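Local coordinates for protein HIAXHD3 (Humicola insolens, PDB 3ZXK) that removes arabinofuranosyl side chains, probably from arabinoxylan, as a family 43 glycoside hydrolase, and has served as the scaffold for engineering endo-xylanase activity, at residues P55-V60 with W129-T134; N94-W99 with L109-G114; A408-W413 with F479-D484; A419-V424 with T490-A495. All coordinates share one frame; numbering follows the deposited sequence.

Interaction 1: P55-V60 with W129-T134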
loop_
_atom_site.group_PDB
_atom_site.type_symbol
_atom_site.label_atom_id
_atom_site.label_comp_id
_atom_site.label_asym_id
_atom_site.label_seq_id
_atom_site.Cartn_x
_atom_site.Cartn_y
_atom_site.Cartn_z
ATOM N N PRO A 55 1.280 9.635 -5.045
ATOM C CA PRO A 55 0.134 8.762 -5.382
ATOM C C PRO A 55 -0.855 9.504 -6.285
ATOM O O PRO A 55 -1.127 10.698 -6.049
ATOM C CB PRO A 55 -0.468 8.414 -4.010
ATOM C CG PRO A 55 -0.057 9.526 -3.124
ATOM C CD PRO A 55 1.203 10.148 -3.658
ATOM N N VAL A 56 -1.329 8.853 -7.350
ATOM C CA VAL A 56 -2.204 9.553 -8.299
ATOM C C VAL A 56 -3.590 8.958 -8.482
ATOM O O VAL A 56 -4.512 9.683 -8.855
ATOM C CB VAL A 56 -1.533 9.813 -9.662
ATOM C CG1 VAL A 56 -0.365 10.772 -9.453
ATOM C CG2 VAL A 56 -1.107 8.500 -10.330
ATOM N N THR A 57 -3.743 7.672 -8.195
ATOM C CA THR A 57 -5.032 6.981 -8.359
ATOM C C THR A 57 -5.007 5.635 -7.643
ATOM O O THR A 57 -3.965 5.230 -7.121
ATOM C CB THR A 57 -5.422 6.832 -9.883
ATOM O OG1 THR A 57 -6.800 6.428 -10.012
ATOM C CG2 THR A 57 -4.525 5.837 -10.623
ATOM N N HIS A 58 -6.143 4.950 -7.609
ATOM C CA HIS A 58 -6.189 3.560 -7.156
ATOM C C HIS A 58 -6.936 2.779 -8.203
ATOM O O HIS A 58 -7.971 3.228 -8.698
ATOM C CB HIS A 58 -6.976 3.402 -5.866
ATOM C CG HIS A 58 -6.238 3.803 -4.609
ATOM N ND1 HIS A 58 -6.005 5.097 -4.271
ATOM C CD2 HIS A 58 -5.693 3.025 -3.594
ATOM C CE1 HIS A 58 -5.389 5.143 -3.066
ATOM N NE2 HIS A 58 -5.182 3.882 -2.657
ATOM N N SER A 59 -6.452 1.586 -8.535
ATOM C CA SER A 59 -7.098 0.781 -9.612
ATOM C C SER A 59 -8.422 0.123 -9.205
ATOM O O SER A 59 -9.204 -0.239 -10.074
ATOM C CB SER A 59 -6.139 -0.311 -10.090
ATOM O OG SER A 59 -5.027 0.264 -10.718
ATOM N N VAL A 60 -8.631 -0.048 -7.893
ATOM C CA VAL A 60 -9.865 -0.699 -7.423
ATOM C C VAL A 60 -10.590 0.255 -6.468
ATOM O O VAL A 60 -10.397 0.219 -5.252
ATOM C CB VAL A 60 -9.554 -2.081 -6.806
ATOM C CG1 VAL A 60 -10.844 -2.819 -6.439
ATOM C CG2 VAL A 60 -8.755 -2.942 -7.771
ATOM N N TRP A 129 -8.656 9.551 -14.902
ATOM C CA TRP A 129 -8.700 8.231 -14.282
ATOM C C TRP A 129 -10.142 7.898 -13.999
ATOM O O TRP A 129 -10.879 8.711 -13.423
ATOM C CB TRP A 129 -7.961 8.227 -12.951
ATOM C CG TRP A 129 -6.496 8.501 -13.046
ATOM C CD1 TRP A 129 -5.821 9.645 -12.616
ATOM C CD2 TRP A 129 -5.463 7.603 -13.551
ATOM N NE1 TRP A 129 -4.473 9.515 -12.811
ATOM C CE2 TRP A 129 -4.191 8.318 -13.397
ATOM C CE3 TRP A 129 -5.466 6.340 -14.174
ATOM C CZ2 TRP A 129 -2.981 7.749 -13.778
ATOM C CZ3 TRP A 129 -4.238 5.782 -14.552
ATOM C CH2 TRP A 129 -3.029 6.480 -14.366
ATOM N N ASN A 130 -10.564 6.712 -14.420
ATOM C CA ASN A 130 -11.923 6.270 -14.203
ATOM C C ASN A 130 -11.924 4.765 -14.264
ATOM O O ASN A 130 -12.004 4.210 -15.346
ATOM C CB ASN A 130 -12.835 6.825 -15.301
ATOM C CG ASN A 130 -14.302 6.461 -15.109
ATOM O OD1 ASN A 130 -14.671 5.765 -14.166
ATOM N ND2 ASN A 130 -15.142 6.922 -16.032
ATOM N N TRP A 131 -11.798 4.107 -13.112
ATOM C CA TRP A 131 -11.590 2.661 -13.118
ATOM C C TRP A 131 -12.883 1.904 -13.023
ATOM O O TRP A 131 -13.728 2.225 -12.192
ATOM C CB TRP A 131 -10.719 2.317 -11.915
ATOM C CG TRP A 131 -9.337 2.886 -12.026
ATOM C CD1 TRP A 131 -8.868 4.137 -11.589
ATOM C CD2 TRP A 131 -8.190 2.230 -12.635
ATOM N NE1 TRP A 131 -7.541 4.266 -11.869
ATOM C CE2 TRP A 131 -7.069 3.159 -12.499
ATOM C CE3 TRP A 131 -7.984 0.986 -13.237
ATOM C CZ2 TRP A 131 -5.790 2.848 -12.991
ATOM C CZ3 TRP A 131 -6.694 0.662 -13.710
ATOM C CH2 TRP A 131 -5.626 1.581 -13.595
ATOM N N GLN A 132 -13.046 0.888 -13.880
ATOM C CA GLN A 132 -14.262 0.068 -13.853
ATOM C C GLN A 132 -13.874 -1.388 -13.904
ATOM O O GLN A 132 -12.871 -1.745 -14.541
ATOM C CB GLN A 132 -15.143 0.357 -15.080
ATOM C CG GLN A 132 -15.553 1.813 -15.284
ATOM C CD GLN A 132 -16.593 2.286 -14.302
ATOM O OE1 GLN A 132 -17.386 1.492 -13.766
ATOM N NE2 GLN A 132 -16.620 3.601 -14.066
ATOM N N HIS A 133 -14.691 -2.237 -13.287
ATOM C CA HIS A 133 -14.515 -3.681 -13.366
ATOM C C HIS A 133 -14.878 -4.162 -14.765
ATOM O O HIS A 133 -15.999 -3.947 -15.232
ATOM C CB HIS A 133 -15.392 -4.324 -12.317
ATOM C CG HIS A 133 -15.329 -5.816 -12.312
ATOM N ND1 HIS A 133 -16.422 -6.584 -12.144
ATOM C CD2 HIS A 133 -14.265 -6.675 -12.511
ATOM C CE1 HIS A 133 -16.070 -7.879 -12.200
ATOM N NE2 HIS A 133 -14.750 -7.938 -12.432
ATOM N N THR A 134 -13.934 -4.809 -15.429
ATOM C CA THR A 134 -14.047 -5.089 -16.852
ATOM C C THR A 134 -14.223 -6.595 -17.121
ATOM O O THR A 134 -14.914 -6.998 -18.065
ATOM C CB THR A 134 -12.822 -4.479 -17.602
ATOM O OG1 THR A 134 -12.800 -3.052 -17.412
ATOM C CG2 THR A 134 -12.817 -4.818 -19.093
#

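Interaction 2: N94-W99 with L109-G114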
loop_
_atom_site.group_PDB
_atom_site.type_symbol
_atom_site.label_atom_id
_atom_site.label_comp_id
_atom_site.label_asym_id
_atom_site.label_seq_id
_atom_site.Cartn_x
_atom_site.Cartn_y
_atom_site.Cartn_z
ATOM N N ASN A 94 -5.120 1.018 -27.289
ATOM C CA ASN A 94 -6.416 1.599 -26.949
ATOM C C ASN A 94 -6.357 2.588 -25.788
ATOM O O ASN A 94 -7.389 2.892 -25.202
ATOM C CB ASN A 94 -7.471 0.503 -26.690
ATOM C CG ASN A 94 -7.105 -0.364 -25.511
ATOM O OD1 ASN A 94 -6.015 -0.239 -24.953
ATOM N ND2 ASN A 94 -8.022 -1.210 -25.103
ATOM N N ASP A 95 -5.166 3.134 -25.494
ATOM C CA ASP A 95 -5.001 4.125 -24.416
ATOM C C ASP A 95 -5.725 3.730 -23.113
ATOM O O ASP A 95 -6.508 4.508 -22.549
ATOM C CB ASP A 95 -5.487 5.509 -24.920
ATOM C CG ASP A 95 -5.365 6.618 -23.864
ATOM O OD1 ASP A 95 -4.410 6.638 -23.045
ATOM O OD2 ASP A 95 -6.249 7.489 -23.846
ATOM N N ARG A 96 -5.444 2.525 -22.641
ATOM C CA ARG A 96 -6.132 1.951 -21.498
ATOM C C ARG A 96 -5.151 1.275 -20.547
ATOM O O ARG A 96 -4.265 0.506 -20.979
ATOM C CB ARG A 96 -7.189 0.950 -21.993
ATOM C CG ARG A 96 -7.999 0.272 -20.898
ATOM C CD ARG A 96 -9.247 -0.392 -21.472
ATOM N NE ARG A 96 -10.101 0.586 -22.143
ATOM C CZ ARG A 96 -11.050 1.315 -21.562
ATOM N NH1 ARG A 96 -11.330 1.173 -20.263
ATOM N NH2 ARG A 96 -11.744 2.174 -22.294
ATOM N N PHE A 97 -5.312 1.545 -19.257
ATOM C CA PHE A 97 -4.569 0.803 -18.220
ATOM C C PHE A 97 -5.319 -0.464 -17.805
ATOM O O PHE A 97 -6.548 -0.431 -17.626
ATOM C CB PHE A 97 -4.380 1.675 -16.980
ATOM C CG PHE A 97 -3.392 2.811 -17.149
ATOM C CD1 PHE A 97 -3.818 4.046 -17.654
ATOM C CD2 PHE A 97 -2.060 2.682 -16.736
ATOM C CE1 PHE A 97 -2.917 5.107 -17.786
ATOM C CE2 PHE A 97 -1.155 3.747 -16.878
ATOM C CZ PHE A 97 -1.588 4.954 -17.395
ATOM N N TYR A 98 -4.584 -1.568 -17.685
ATOM C CA TYR A 98 -5.147 -2.846 -17.269
ATOM C C TYR A 98 -4.523 -3.305 -15.947
ATOM O O TYR A 98 -3.308 -3.571 -15.877
ATOM C CB TYR A 98 -4.896 -3.954 -18.290
ATOM C CG TYR A 98 -5.616 -3.825 -19.617
ATOM C CD1 TYR A 98 -5.325 -2.778 -20.507
ATOM C CD2 TYR A 98 -6.571 -4.763 -20.003
ATOM C CE1 TYR A 98 -5.982 -2.657 -21.729
ATOM C CE2 TYR A 98 -7.218 -4.655 -21.240
ATOM C CZ TYR A 98 -6.938 -3.586 -22.093
ATOM O OH TYR A 98 -7.559 -3.507 -23.316
ATOM N N TRP A 99 -5.368 -3.528 -14.953
ATOM C CA TRP A 99 -4.951 -4.056 -13.652
ATOM C C TRP A 99 -5.552 -5.437 -13.494
ATOM O O TRP A 99 -6.767 -5.591 -13.602
ATOM C CB TRP A 99 -5.443 -3.127 -12.509
ATOM C CG TRP A 99 -5.077 -3.677 -11.143
ATOM C CD1 TRP A 99 -3.888 -3.477 -10.469
ATOM C CD2 TRP A 99 -5.844 -4.600 -10.318
ATOM N NE1 TRP A 99 -3.865 -4.186 -9.290
ATOM C CE2 TRP A 99 -5.024 -4.883 -9.140
ATOM C CE3 TRP A 99 -7.095 -5.189 -10.421
ATOM C CZ2 TRP A 99 -5.464 -5.709 -8.115
ATOM C CZ3 TRP A 99 -7.518 -6.040 -9.389
ATOM C CH2 TRP A 99 -6.723 -6.289 -8.259
ATOM N N LEU A 109 -10.189 -8.089 -13.486
ATOM C CA LEU A 109 -9.606 -7.062 -14.326
ATOM C C LEU A 109 -10.337 -5.754 -14.116
ATOM O O LEU A 109 -11.554 -5.694 -14.264
ATOM C CB LEU A 109 -9.720 -7.441 -15.807
ATOM C CG LEU A 109 -9.391 -6.327 -16.783
ATOM C CD1 LEU A 109 -7.952 -5.837 -16.606
ATOM C CD2 LEU A 109 -9.646 -6.836 -18.200
ATOM N N TRP A 110 -9.577 -4.721 -13.755
ATOM C CA TRP A 110 -10.088 -3.361 -13.680
ATOM C C TRP A 110 -9.330 -2.517 -14.666
ATOM O O TRP A 110 -8.098 -2.674 -14.799
ATOM C CB TRP A 110 -9.879 -2.799 -12.282
ATOM C CG TRP A 110 -10.882 -3.259 -11.258
ATOM C CD1 TRP A 110 -10.960 -4.506 -10.614
ATOM C CD2 TRP A 110 -11.991 -2.464 -10.733
ATOM N NE1 TRP A 110 -12.010 -4.524 -9.734
ATOM C CE2 TRP A 110 -12.681 -3.305 -9.765
ATOM C CE3 TRP A 110 -12.463 -1.174 -10.970
ATOM C CZ2 TRP A 110 -13.801 -2.850 -9.063
ATOM C CZ3 TRP A 110 -13.590 -0.723 -10.269
ATOM C CH2 TRP A 110 -14.236 -1.539 -9.324
ATOM N N THR A 111 -10.040 -1.674 -15.428
ATOM C CA THR A 111 -9.349 -0.844 -16.425
ATOM C C THR A 111 -9.741 0.617 -16.301
ATOM O O THR A 111 -10.797 0.941 -15.786
ATOM C CB THR A 111 -9.612 -1.288 -17.883
ATOM O OG1 THR A 111 -11.000 -1.148 -18.163
ATOM C CG2 THR A 111 -9.184 -2.757 -18.118
ATOM N N SER A 112 -8.880 1.492 -16.802
ATOM C CA SER A 112 -9.175 2.917 -16.898
ATOM C C SER A 112 -8.622 3.472 -18.197
ATOM O O SER A 112 -7.535 3.088 -18.611
ATOM C CB SER A 112 -8.517 3.682 -15.732
ATOM O OG SER A 112 -8.670 5.104 -15.907
ATOM N N PRO A 113 -9.328 4.441 -18.804
ATOM C CA PRO A 113 -8.697 5.151 -19.919
ATOM C C PRO A 113 -7.469 5.938 -19.425
ATOM O O PRO A 113 -7.343 6.202 -18.227
ATOM C CB PRO A 113 -9.807 6.108 -20.376
ATOM C CG PRO A 113 -10.588 6.393 -19.149
ATOM C CD PRO A 113 -10.637 5.041 -18.456
ATOM N N GLY A 114 -6.570 6.292 -20.345
ATOM C CA GLY A 114 -5.345 7.021 -20.013
ATOM C C GLY A 114 -5.284 8.473 -20.410
ATOM O O GLY A 114 -4.222 9.092 -20.317
#

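Interaction 3: A408-W413 with F479-D484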
loop_
_atom_site.group_PDB
_atom_site.type_symbol
_atom_site.label_atom_id
_atom_site.label_comp_id
_atom_site.label_asym_id
_atom_site.label_seq_id
_atom_site.Cartn_x
_atom_site.Cartn_y
_atom_site.Cartn_z
ATOM N N ALA A 408 -3.183 0.287 19.305
ATOM C CA ALA A 408 -3.448 1.131 20.470
ATOM C C ALA A 408 -4.010 2.411 19.922
ATOM O O ALA A 408 -3.777 2.750 18.744
ATOM C CB ALA A 408 -2.164 1.428 21.264
ATOM N N TYR A 409 -4.716 3.151 20.770
ATOM C CA TYR A 409 -5.288 4.414 20.359
ATOM C C TYR A 409 -5.406 5.418 21.492
ATOM O O TYR A 409 -5.352 5.035 22.666
ATOM C CB TYR A 409 -6.633 4.228 19.675
ATOM C CG TYR A 409 -7.842 3.771 20.482
ATOM C CD1 TYR A 409 -8.491 4.642 21.394
ATOM C CD2 TYR A 409 -8.413 2.515 20.266
ATOM C CE1 TYR A 409 -9.647 4.258 22.067
ATOM C CE2 TYR A 409 -9.571 2.117 20.922
ATOM C CZ TYR A 409 -10.169 2.993 21.843
ATOM O OH TYR A 409 -11.332 2.667 22.472
ATOM N N ILE A 410 -5.522 6.697 21.119
ATOM C CA ILE A 410 -5.923 7.732 22.053
ATOM C C ILE A 410 -7.237 8.281 21.485
ATOM O O ILE A 410 -7.379 8.466 20.257
ATOM C CB ILE A 410 -4.858 8.838 22.226
ATOM C CG1 ILE A 410 -5.280 9.788 23.357
ATOM C CG2 ILE A 410 -4.582 9.555 20.903
ATOM C CD1 ILE A 410 -4.180 10.728 23.802
ATOM N N GLY A 411 -8.227 8.490 22.338
ATOM C CA GLY A 411 -9.523 8.890 21.817
ATOM C C GLY A 411 -10.445 9.384 22.882
ATOM O O GLY A 411 -10.024 9.699 24.008
ATOM N N VAL A 412 -11.710 9.485 22.499
ATOM C CA VAL A 412 -12.748 9.997 23.380
ATOM C C VAL A 412 -13.808 8.923 23.536
ATOM O O VAL A 412 -14.230 8.300 22.550
ATOM C CB VAL A 412 -13.404 11.281 22.823
ATOM C CG1 VAL A 412 -14.525 11.807 23.746
ATOM C CG2 VAL A 412 -12.357 12.369 22.605
ATOM N N TRP A 413 -14.158 8.660 24.789
ATOM C CA TRP A 413 -15.290 7.796 25.149
ATOM C C TRP A 413 -16.397 8.673 25.698
ATOM O O TRP A 413 -16.188 9.477 26.632
ATOM C CB TRP A 413 -14.885 6.749 26.201
ATOM C CG TRP A 413 -14.083 5.607 25.652
ATOM C CD1 TRP A 413 -13.464 5.514 24.422
ATOM C CD2 TRP A 413 -13.841 4.353 26.322
ATOM N NE1 TRP A 413 -12.846 4.305 24.284
ATOM C CE2 TRP A 413 -13.045 3.546 25.410
ATOM C CE3 TRP A 413 -14.199 3.836 27.562
ATOM C CZ2 TRP A 413 -12.645 2.246 25.739
ATOM C CZ3 TRP A 413 -13.805 2.541 27.891
ATOM C CH2 TRP A 413 -13.045 1.765 27.005
ATOM N N PHE A 479 1.406 8.648 22.656
ATOM C CA PHE A 479 0.151 9.305 22.330
ATOM C C PHE A 479 -0.015 10.596 23.143
ATOM O O PHE A 479 0.368 10.648 24.324
ATOM C CB PHE A 479 -1.025 8.361 22.620
ATOM C CG PHE A 479 -1.040 7.105 21.763
ATOM C CD1 PHE A 479 -0.339 5.954 22.137
ATOM C CD2 PHE A 479 -1.767 7.076 20.579
ATOM C CE1 PHE A 479 -0.338 4.813 21.337
ATOM C CE2 PHE A 479 -1.788 5.934 19.785
ATOM C CZ PHE A 479 -1.059 4.806 20.148
ATOM N N TYR A 480 -0.593 11.619 22.514
ATOM C CA TYR A 480 -0.765 12.935 23.135
ATOM C C TYR A 480 -2.108 13.532 22.741
ATOM O O TYR A 480 -2.669 13.166 21.711
ATOM C CB TYR A 480 0.332 13.899 22.647
ATOM C CG TYR A 480 1.732 13.361 22.789
ATOM C CD1 TYR A 480 2.209 12.409 21.882
ATOM C CD2 TYR A 480 2.580 13.782 23.831
ATOM C CE1 TYR A 480 3.460 11.889 21.990
ATOM C CE2 TYR A 480 3.864 13.257 23.952
ATOM C CZ TYR A 480 4.278 12.288 23.023
ATOM O OH TYR A 480 5.512 11.696 23.061
ATOM N N TYR A 481 -2.614 14.431 23.583
ATOM C CA TYR A 481 -3.786 15.205 23.217
ATOM C C TYR A 481 -3.546 16.673 23.473
ATOM O O TYR A 481 -2.686 17.027 24.277
ATOM C CB TYR A 481 -5.031 14.728 23.988
ATOM C CG TYR A 481 -4.955 15.016 25.484
ATOM C CD1 TYR A 481 -5.418 16.233 26.024
ATOM C CD2 TYR A 481 -4.415 14.079 26.364
ATOM C CE1 TYR A 481 -5.317 16.500 27.384
ATOM C CE2 TYR A 481 -4.356 14.333 27.730
ATOM C CZ TYR A 481 -4.789 15.551 28.234
ATOM O OH TYR A 481 -4.728 15.808 29.602
ATOM N N SER A 482 -4.303 17.496 22.751
ATOM C CA SER A 482 -4.401 18.931 22.996
ATOM C C SER A 482 -5.850 19.365 23.043
ATOM O O SER A 482 -6.647 19.043 22.161
ATOM C CB SER A 482 -3.666 19.753 21.936
ATOM O OG SER A 482 -3.870 21.141 22.165
ATOM N N ILE A 483 -6.169 20.128 24.076
ATOM C CA ILE A 483 -7.464 20.783 24.161
ATOM C C ILE A 483 -7.277 22.302 24.228
ATOM O O ILE A 483 -8.135 23.028 24.729
ATOM C CB ILE A 483 -8.302 20.244 25.341
ATOM C CG1 ILE A 483 -7.513 20.295 26.646
ATOM C CG2 ILE A 483 -8.735 18.810 25.066
ATOM C CD1 ILE A 483 -8.374 20.446 27.886
ATOM N N ASP A 484 -6.153 22.779 23.700
ATOM C CA ASP A 484 -5.954 24.223 23.558
ATOM C C ASP A 484 -5.519 24.596 22.136
ATOM O O ASP A 484 -4.599 25.387 21.937
ATOM C CB ASP A 484 -5.012 24.762 24.638
ATOM C CG ASP A 484 -3.575 24.324 24.450
ATOM O OD1 ASP A 484 -3.290 23.395 23.663
ATOM O OD2 ASP A 484 -2.710 24.929 25.098
#

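Interaction 4: A419-V424 with T490-A495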
loop_
_atom_site.group_PDB
_atom_site.type_symbol
_atom_site.label_atom_id
_atom_site.label_comp_id
_atom_site.label_asym_id
_atom_site.label_seq_id
_atom_site.Cartn_x
_atom_site.Cartn_y
_atom_site.Cartn_z
ATOM N N ALA A 419 -17.990 13.017 28.403
ATOM C CA ALA A 419 -16.985 12.678 27.402
ATOM C C ALA A 419 -15.616 12.838 28.030
ATOM O O ALA A 419 -15.345 13.830 28.724
ATOM C CB ALA A 419 -17.084 13.551 26.167
ATOM N N ARG A 420 -14.766 11.847 27.829
ATOM C CA ARG A 420 -13.424 11.929 28.358
ATOM C C ARG A 420 -12.413 11.293 27.438
ATOM O O ARG A 420 -12.723 10.379 26.649
ATOM C CB ARG A 420 -13.341 11.304 29.735
ATOM C CG ARG A 420 -13.249 9.801 29.721
ATOM C CD ARG A 420 -12.976 9.296 31.113
ATOM N NE ARG A 420 -12.623 7.888 31.157
ATOM C CZ ARG A 420 -13.493 6.883 31.104
ATOM N NH1 ARG A 420 -14.810 7.096 30.960
ATOM N NH2 ARG A 420 -13.038 5.652 31.198
ATOM N N ILE A 421 -11.195 11.780 27.559
ATOM C CA ILE A 421 -10.080 11.231 26.801
ATOM C C ILE A 421 -9.558 9.975 27.472
ATOM O O ILE A 421 -9.451 9.933 28.694
ATOM C CB ILE A 421 -8.952 12.273 26.658
ATOM C CG1 ILE A 421 -9.538 13.535 26.034
ATOM C CG2 ILE A 421 -7.800 11.755 25.809
ATOM C CD1 ILE A 421 -8.650 14.742 26.132
ATOM N N VAL A 422 -9.278 8.954 26.666
ATOM C CA VAL A 422 -8.697 7.692 27.120
ATOM C C VAL A 422 -7.566 7.264 26.186
ATOM O O VAL A 422 -7.543 7.642 24.993
ATOM C CB VAL A 422 -9.757 6.546 27.190
ATOM C CG1 VAL A 422 -10.840 6.849 28.230
ATOM C CG2 VAL A 422 -10.389 6.309 25.821
ATOM N N MET A 423 -6.630 6.491 26.722
ATOM C CA MET A 423 -5.655 5.790 25.903
ATOM C C MET A 423 -5.894 4.298 26.135
ATOM O O MET A 423 -5.913 3.865 27.268
ATOM C CB MET A 423 -4.216 6.247 26.258
ATOM C CG MET A 423 -3.133 5.651 25.378
ATOM S SD MET A 423 -2.620 4.002 25.920
ATOM C CE MET A 423 -1.327 3.539 24.754
ATOM N N VAL A 424 -6.097 3.550 25.047
ATOM C CA VAL A 424 -6.414 2.126 25.039
ATOM C C VAL A 424 -5.294 1.333 24.356
ATOM O O VAL A 424 -4.811 1.696 23.254
ATOM C CB VAL A 424 -7.765 1.893 24.311
ATOM C CG1 VAL A 424 -8.031 0.411 24.007
ATOM C CG2 VAL A 424 -8.909 2.547 25.086
ATOM N N THR A 490 -0.314 17.080 25.766
ATOM C CA THR A 490 -0.112 16.322 26.983
ATOM C C THR A 490 -0.020 14.855 26.630
ATOM O O THR A 490 -0.886 14.321 25.951
ATOM C CB THR A 490 -1.271 16.576 27.947
ATOM O OG1 THR A 490 -1.330 17.981 28.216
ATOM C CG2 THR A 490 -1.099 15.802 29.244
ATOM N N ARG A 491 1.065 14.232 27.075
ATOM C CA ARG A 491 1.276 12.792 26.947
ATOM C C ARG A 491 0.243 12.000 27.763
ATOM O O ARG A 491 -0.054 12.349 28.907
ATOM C CB ARG A 491 2.706 12.488 27.402
ATOM C CG ARG A 491 3.041 11.029 27.590
ATOM C CD ARG A 491 3.240 10.270 26.286
ATOM N NE ARG A 491 3.446 8.868 26.630
ATOM C CZ ARG A 491 4.609 8.346 27.025
ATOM N NH1 ARG A 491 5.712 9.105 27.073
ATOM N NH2 ARG A 491 4.663 7.064 27.362
ATOM N N LEU A 492 -0.282 10.916 27.185
ATOM C CA LEU A 492 -1.236 10.066 27.898
ATOM C C LEU A 492 -0.937 8.595 27.661
ATOM O O LEU A 492 -0.864 8.140 26.529
ATOM C CB LEU A 492 -2.681 10.371 27.493
ATOM C CG LEU A 492 -3.804 9.648 28.262
ATOM C CD1 LEU A 492 -3.818 10.076 29.741
ATOM C CD2 LEU A 492 -5.145 9.960 27.603
ATOM N N GLY A 493 -0.782 7.854 28.748
ATOM C CA GLY A 493 -0.631 6.421 28.651
ATOM C C GLY A 493 0.822 6.022 28.559
ATOM O O GLY A 493 1.705 6.875 28.434
ATOM N N PRO A 494 1.081 4.703 28.626
ATOM C CA PRO A 494 2.420 4.119 28.451
ATOM C C PRO A 494 2.920 4.251 27.009
ATOM O O PRO A 494 2.136 4.594 26.111
ATOM C CB PRO A 494 2.203 2.652 28.836
ATOM C CG PRO A 494 0.771 2.385 28.525
ATOM C CD PRO A 494 0.036 3.663 28.769
ATOM N N ALA A 495 4.213 3.991 26.784
ATOM C CA ALA A 495 4.723 3.865 25.416
ATOM C C ALA A 495 4.287 2.503 24.907
ATOM O O ALA A 495 4.417 1.492 25.614
ATOM C CB ALA A 495 6.240 3.980 25.383
#

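Interaction 1: P55-V60 with W129-T134
Trp131 lays its indole over the backbone of His58 and Ser59, and can be followed from its root outward. CB lies 3.5 Å from Ser59 O, a buried carbonyl oxygen for which the model holds no hydrogen-bond partner. CG and then CD1 approach His58 O, which sits over the ring face, CD1 to 3.2 Å. NE1 then donates to Thr57 OG1, anti to its backbone N (chi1 -167°), at 2.9 Å, a bent bond (137° at the hydrogen) with the acceptor tilted slightly from the indole plane. The six-membered ring covers Ser59 CA, 3.7 Å from its centroid, and its tip, CH2, reaches Ser59 OG at 3.2 Å. Thr57 also serves the other tryptophan: its CG2, lying between the backbone N and the carbonyl carbon, sits over the six-membered ring of Trp129, 3.6 Å from the centroid and 12° off the normal, a CH-pi contact. Strands 54-58 and 132-137 are outermost in two successive four-stranded antiparallel sheets, so tryptophans here fill the seam between adjacent blades of the five-bladed beta-propeller of family 43.

Interaction 2: N94-W99 with L109-G114
Trp99 and Trp110 form a hydrogen-bonded antiparallel pair, Trp99 N to Trp110 O and Trp110 N to Trp99 O both measuring 2.9 Å. Phe97 and Ser112 repeat the pattern, with Phe97 N to Ser112 O at 2.8 Å. Beyond the backbone, the Trp99 and Trp110 rings meet obliquely, CE3 to CD1 at 3.9 Å. On the other face Thr111 CG2 lies over the Tyr98 ring, offset toward its rim and 4.1 Å from the centroid. In the Arg96 conformer described, one of two deposited, NH1 donates to Thr111 OG1 at 3.1 Å. Where the pairing ends, Gly114 N donates to Asp95 O at 2.8 Å; a side chain on Gly114 would collide with Asp95 OD1. A second shell sets these groups: Asn94 ND2 donates to Tyr98 OH at 2.9 Å, Tyr90 binds Asp95 OD1, Asn64 holds Trp110 NE1, and Thr134 bonds Thr111 OG1. This hairpin supplies the two inner strands of its four-stranded sheet, with 87-91 beside 96-103 and 132-137 beside 106-113.

Interaction 3: A408-W413 with F479-D484
Phe479 lays its ring along Ala408, Tyr409 and Ile410. Phe479 CZ meets Ala408 CB at 3.7 Å, and Phe479 CE2 approaches Tyr409 CA. Farther back on the ring, Phe479 CD2 touches Ile410 CG2 at 3.8 Å, while Phe479 CB lies against Ile410 CB. The Phe479 and Ile410 side chains pass in opposing senses, and Ile410 CD1 goes on to the next residues. An alanine at Phe479 would keep the CB contact but would probably leave Ala408 CB and Ile410 CG2 facing a gap where the ring had been. No hydrogen bond crosses, and the strand axes, 7.5 Å apart and 18° from parallel, are too far apart for backbone pairing: this is the face-to-face meeting of two antiparallel sheets in the concanavalin A-like beta-sandwich. Tyr480 follows with its side chain directed away from 408-413, and its ring makes a cation-pi contact with Arg460. Ile410 CD1 rests 3.5 Å from Tyr480 O. In Ile410, CG1 is anti to the backbone N (chi1 -173°), and the extended chi2 (168°) then carries CD1 to within 4.1 Å of Tyr481 CB. From there the Tyr481 ring leads away toward Ile421 and Thr490.

Interaction 4: A419-V424 with T490-A495
Met423 sends CG out anti to its backbone N (chi1 -175°), then turns at chi2 (-83°), which places SD beside 492-494, and runs on extended at chi3, carrying CE to Pro494 O. Leu492 answers with its own CG anti to the backbone N, and this CG comes 4.0 Å from Met423 CB. Its CD2 lies against Ile421, 3.7 Å from CG2. Further out along the methionine, Met423 CG is 3.6 Å from Leu492 O. Beyond it, Met423 SD is 3.9 Å from Pro494 CD. An alanine at Met423 would keep CB against Leu492 but is likely to leave a gap beside Pro494, since SD and CE are the atoms that meet it, and to lose the approach of CG to Leu492 O. Gly493 lets the chain pass close by: a CB on it would fall 2.7 Å from Met423 CG, and its positive phi would also press that carbon against the preceding carbonyl. Its carbonyl O is approached by NE and NH2 of Arg491, two weak hydrogen bonds within the segment. Around the contact, Met423 also packs on Phe479 and Ala443, and Leu492 on Ala444. With no hydrogen bond between the segments, whose touching parts run 14° apart, the contact rests on the fit of aliphatic and thioether groups, a hydrophobic meeting of the two sandwich sheets.

From the N terminus, strand 54-58 opens the loop that interaction 1 closes at 129-134, and the hairpin of interaction 2, closed at 109-114, lies wholly within that span. The two touch: Thr134 N approaches Leu109 O at 2.8 Å, because strand 132-137 borders 106-113. Interaction 2 thus builds one propeller sheet, and interaction 1 joins it to the sheet before. Interactions 3 and 4 both come after interaction 1 has closed, in the C-terminal sandwich. The loop from 408-413 closes at 479-484; the one opened at 419-424, before that closure, closes at 490-495. The segments thus alternate and the loops cross: strands 406-415 and 418-429 neighbour each other in one sheet, 476-482 and 490-497 in the facing one.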